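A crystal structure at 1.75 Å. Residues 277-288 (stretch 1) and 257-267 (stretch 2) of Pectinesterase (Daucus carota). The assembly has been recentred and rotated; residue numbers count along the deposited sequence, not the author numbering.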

# COMPACT_ATOMS: atom_id res chain seq x y z
N GLY A 277 9.64 -3.28 25.68
CA GLY A 277 8.67 -4.33 25.94
C GLY A 277 8.30 -5.20 24.74
O GLY A 277 7.27 -5.87 24.76
N ARG A 278 9.15 -5.20 23.72
CA ARG A 278 8.92 -5.97 22.49
C ARG A 278 9.10 -7.49 22.66
O ARG A 278 9.69 -7.94 23.65
CB ARG A 278 9.86 -5.47 21.38
CG ARG A 278 9.58 -4.06 20.86
CD ARG A 278 8.50 -4.06 19.77
NE ARG A 278 8.38 -2.78 19.05
CZ ARG A 278 7.57 -1.78 19.40
NH1 ARG A 278 6.79 -1.89 20.46
NH2 ARG A 278 7.54 -0.67 18.67
N VAL A 279 8.59 -8.25 21.69
CA VAL A 279 8.70 -9.71 21.70
C VAL A 279 10.16 -10.16 21.78
O VAL A 279 11.07 -9.40 21.43
CB VAL A 279 8.05 -10.32 20.42
CG1 VAL A 279 6.54 -10.14 20.46
CG2 VAL A 279 8.62 -9.65 19.18
N THR A 280 10.39 -11.40 22.24
CA THR A 280 11.76 -11.92 22.40
C THR A 280 12.29 -12.78 21.24
O THR A 280 13.39 -13.35 21.34
CB THR A 280 11.87 -12.76 23.70
OG1 THR A 280 11.01 -13.90 23.61
CG2 THR A 280 11.48 -11.94 24.92
N TRP A 281 11.55 -12.87 20.14
CA TRP A 281 11.93 -13.69 18.99
C TRP A 281 13.34 -13.46 18.44
O TRP A 281 13.84 -12.33 18.44
CB TRP A 281 10.94 -13.49 17.82
CG TRP A 281 9.48 -13.47 18.19
CD1 TRP A 281 8.90 -13.97 19.33
CD2 TRP A 281 8.40 -12.94 17.40
NE1 TRP A 281 7.53 -13.79 19.29
CE2 TRP A 281 7.20 -13.16 18.11
CE3 TRP A 281 8.34 -12.31 16.15
CZ2 TRP A 281 5.95 -12.76 17.62
CZ3 TRP A 281 7.09 -11.91 15.66
CH2 TRP A 281 5.92 -12.14 16.39
N LYS A 282 13.97 -14.53 17.95
CA LYS A 282 15.31 -14.44 17.37
C LYS A 282 15.30 -13.52 16.14
O LYS A 282 16.28 -12.82 15.88
CB LYS A 282 15.78 -15.84 16.94
CG LYS A 282 17.12 -15.85 16.20
CD LYS A 282 17.50 -17.25 15.73
CE LYS A 282 18.84 -17.25 15.01
NZ LYS A 282 19.23 -18.60 14.51
N GLY A 283 14.20 -13.53 15.40
CA GLY A 283 14.07 -12.72 14.21
C GLY A 283 13.78 -11.24 14.39
O GLY A 283 13.84 -10.48 13.41
N PHE A 284 13.44 -10.81 15.60
CA PHE A 284 13.18 -9.38 15.84
C PHE A 284 14.48 -8.68 16.21
O PHE A 284 15.30 -9.23 16.95
CB PHE A 284 12.18 -9.16 16.98
CG PHE A 284 12.09 -7.72 17.42
CD1 PHE A 284 11.51 -6.77 16.59
CD2 PHE A 284 12.68 -7.30 18.61
CE1 PHE A 284 11.51 -5.41 16.93
CE2 PHE A 284 12.69 -5.95 18.97
CZ PHE A 284 12.11 -5.00 18.13
N LYS A 285 14.66 -7.45 15.74
CA LYS A 285 15.89 -6.73 16.02
C LYS A 285 15.83 -5.21 16.02
O LYS A 285 15.17 -4.60 15.18
CB LYS A 285 16.95 -7.19 15.01
CG LYS A 285 18.30 -6.50 15.07
CD LYS A 285 19.18 -7.06 13.97
CE LYS A 285 20.57 -6.49 13.97
NZ LYS A 285 21.35 -7.10 12.85
N VAL A 286 16.52 -4.60 16.99
CA VAL A 286 16.61 -3.15 17.06
C VAL A 286 17.89 -2.82 16.30
O VAL A 286 18.99 -3.18 16.73
CB VAL A 286 16.75 -2.64 18.52
CG1 VAL A 286 16.94 -1.13 18.52
CG2 VAL A 286 15.53 -3.02 19.34
N ILE A 287 17.75 -2.16 15.15
CA ILE A 287 18.90 -1.80 14.32
C ILE A 287 19.61 -0.57 14.87
O ILE A 287 18.97 0.45 15.13
CB ILE A 287 18.46 -1.51 12.86
CG1 ILE A 287 17.72 -2.72 12.28
CG2 ILE A 287 19.67 -1.16 12.00
CD1 ILE A 287 17.04 -2.45 10.93
N THR A 288 20.93 -0.66 15.04
CA THR A 288 21.72 0.46 15.54
C THR A 288 22.81 0.91 14.55
O THR A 288 23.53 1.87 14.81
CB THR A 288 22.40 0.14 16.90
OG1 THR A 288 23.29 -0.98 16.75
CG2 THR A 288 21.35 -0.19 17.96
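Stretch 2 257-267: ALDTLYYGEYQ

Residues 257-267 run alongside residues 277-288 in the same direction, and the two stretches bury 887 Å² between them. In stretch 2 a looped segment precedes a β-strand from Tyr 262 to Tyr 266; this strand lies parallel to the one that contains Phe 284, Lys 285 and Val 286, with a crossing angle of -18° and a closest approach of the axes of 4.9 Å. The register pairs Phe 284 with Tyr 263, Lys 285 with Gly 264 and Val 286 with Glu 265, with CA-CA distances of 5.0, 5.0 and 5.2 Å.

The backbone ladder follows the parallel pattern. Tyr 263 N donates to Gly 283 O (3.2 Å), Lys 285 N to Tyr 263 O (3.0 Å), Glu 265 N to Lys 285 O (3.3 Å) and Ile 287 N to Glu 265 O (3.0 Å), so that Tyr 263 and Glu 265 each use both their amide and their carbonyl.

Glu 265 has the largest covered area of any residue in the contact. Its side chain leaves the sheet on the face shared with Phe 284, Val 286 and Tyr 263, and its carboxylate meets the guanidinium of Arg 278 in a two-pronged salt bridge: Arg 278 NE lies 2.9 Å from Glu 265 OE2, and Arg 278 NH2 lies 3.1 Å from Glu 265 OE1. The acid approaches near the guanidinium plane, as the N-H directions require. Glu 265 OE2 also lies at the edge of the Phe 284 ring, 3.3 Å from Phe 284 CE1.

Ile 287 is covered almost as much. Its CG2 packs 3.9 Å from CD1 of Tyr 266, while its CD1 reaches to 3.7 Å from Tyr 262 OH and passes 4.2 Å from Gly 264 CA. A CB on Gly 264 would come within 3.0 Å of Ile 287 CD1, so the glycine leaves room for this methyl. A water bridges Ile 287 O (2.8 Å) and Gln 267 N (3.0 Å).

At the other end, Trp 281 rests on the loop before the strand. Leu 258 CD2 sits over the indole face, 3.7 Å from the centroid of the six-membered ring of Trp 281 and 8° off its normal, a CH-π contact; Tyr 263 CD2 approaches the ring edge, 4.2 Å from Trp 281 CZ3. Trp 281 also opens a type I turn to Phe 284, within which Gly 283 N donates to Leu 258 O (3.3 Å). Here too a side chain is excluded: a CB on Gly 283 would stand 2.6 Å from Leu 261 O.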

# COMPACT_ATOMS: atom_id res chain seq x y z
N ALA A 257 7.80 -19.57 11.75
CA ALA A 257 8.60 -18.45 11.24
C ALA A 257 9.37 -17.57 12.22
O ALA A 257 10.15 -16.72 11.79
CB ALA A 257 7.72 -17.57 10.36
N LEU A 258 9.19 -17.75 13.53
CA LEU A 258 9.86 -16.89 14.50
C LEU A 258 11.39 -16.88 14.47
O LEU A 258 12.01 -15.89 14.87
CB LEU A 258 9.36 -17.21 15.91
CG LEU A 258 7.84 -17.22 16.10
CD1 LEU A 258 7.51 -17.27 17.58
CD2 LEU A 258 7.22 -15.97 15.47
N ASP A 259 12.01 -17.96 13.99
CA ASP A 259 13.47 -18.02 13.93
C ASP A 259 14.06 -17.61 12.59
O ASP A 259 15.26 -17.35 12.49
CB ASP A 259 13.96 -19.44 14.27
CG ASP A 259 13.71 -19.82 15.72
OD1 ASP A 259 14.21 -19.11 16.62
OD2 ASP A 259 13.02 -20.84 15.95
N THR A 260 13.23 -17.53 11.55
CA THR A 260 13.70 -17.18 10.21
C THR A 260 13.24 -15.84 9.63
O THR A 260 13.78 -15.39 8.61
CB THR A 260 13.35 -18.31 9.21
OG1 THR A 260 11.98 -18.70 9.39
CG2 THR A 260 14.25 -19.52 9.44
N LEU A 261 12.26 -15.20 10.25
CA LEU A 261 11.78 -13.90 9.77
C LEU A 261 12.78 -12.79 10.11
O LEU A 261 13.73 -13.01 10.87
CB LEU A 261 10.40 -13.58 10.39
CG LEU A 261 10.25 -13.47 11.91
CD1 LEU A 261 10.81 -12.14 12.41
CD2 LEU A 261 8.77 -13.57 12.29
N TYR A 262 12.58 -11.60 9.54
CA TYR A 262 13.44 -10.44 9.82
C TYR A 262 12.54 -9.20 9.97
O TYR A 262 12.07 -8.65 8.97
CB TYR A 262 14.47 -10.20 8.70
CG TYR A 262 15.39 -8.99 8.90
CD1 TYR A 262 14.96 -7.69 8.61
CD2 TYR A 262 16.70 -9.16 9.37
CE1 TYR A 262 15.81 -6.58 8.79
CE2 TYR A 262 17.56 -8.06 9.55
CZ TYR A 262 17.11 -6.78 9.26
OH TYR A 262 17.95 -5.70 9.42
N TYR A 263 12.29 -8.80 11.21
CA TYR A 263 11.47 -7.62 11.51
C TYR A 263 12.39 -6.62 12.25
O TYR A 263 12.84 -6.90 13.36
CB TYR A 263 10.28 -7.99 12.42
CG TYR A 263 9.14 -8.76 11.74
CD1 TYR A 263 9.02 -8.80 10.35
CD2 TYR A 263 8.15 -9.38 12.50
CE1 TYR A 263 7.94 -9.45 9.73
CE2 TYR A 263 7.06 -10.02 11.90
CZ TYR A 263 6.96 -10.05 10.51
OH TYR A 263 5.88 -10.66 9.90
N GLY A 264 12.67 -5.47 11.62
CA GLY A 264 13.56 -4.50 12.24
C GLY A 264 13.05 -3.08 12.41
O GLY A 264 12.20 -2.62 11.64
N GLU A 265 13.58 -2.38 13.41
CA GLU A 265 13.20 -0.99 13.71
C GLU A 265 14.44 -0.09 13.91
O GLU A 265 15.35 -0.44 14.67
CB GLU A 265 12.32 -0.95 14.98
CG GLU A 265 10.93 -1.61 14.79
CD GLU A 265 10.08 -1.63 16.06
OE1 GLU A 265 9.87 -0.56 16.67
OE2 GLU A 265 9.60 -2.73 16.45
N TYR A 266 14.48 1.06 13.22
CA TYR A 266 15.61 2.01 13.30
C TYR A 266 15.18 3.47 13.52
O TYR A 266 14.41 4.03 12.74
CB TYR A 266 16.45 1.93 12.01
CG TYR A 266 17.65 2.88 11.93
CD1 TYR A 266 18.82 2.63 12.65
CD2 TYR A 266 17.61 4.01 11.11
CE1 TYR A 266 19.93 3.49 12.54
CE2 TYR A 266 18.71 4.87 10.99
CZ TYR A 266 19.87 4.60 11.71
OH TYR A 266 20.96 5.44 11.60
N GLN A 267 15.70 4.07 14.59
CA GLN A 267 15.44 5.47 14.96
C GLN A 267 14.03 6.05 14.77
O GLN A 267 13.86 7.07 14.10
CB GLN A 267 16.46 6.40 14.26
CG GLN A 267 17.92 6.00 14.50
CD GLN A 267 18.93 7.09 14.12
OE1 GLN A 267 18.67 7.94 13.27
NE2 GLN A 267 20.10 7.05 14.76
O HOH W 1 12.92 -17.36 18.43
O HOH W 2 17.74 2.63 16.33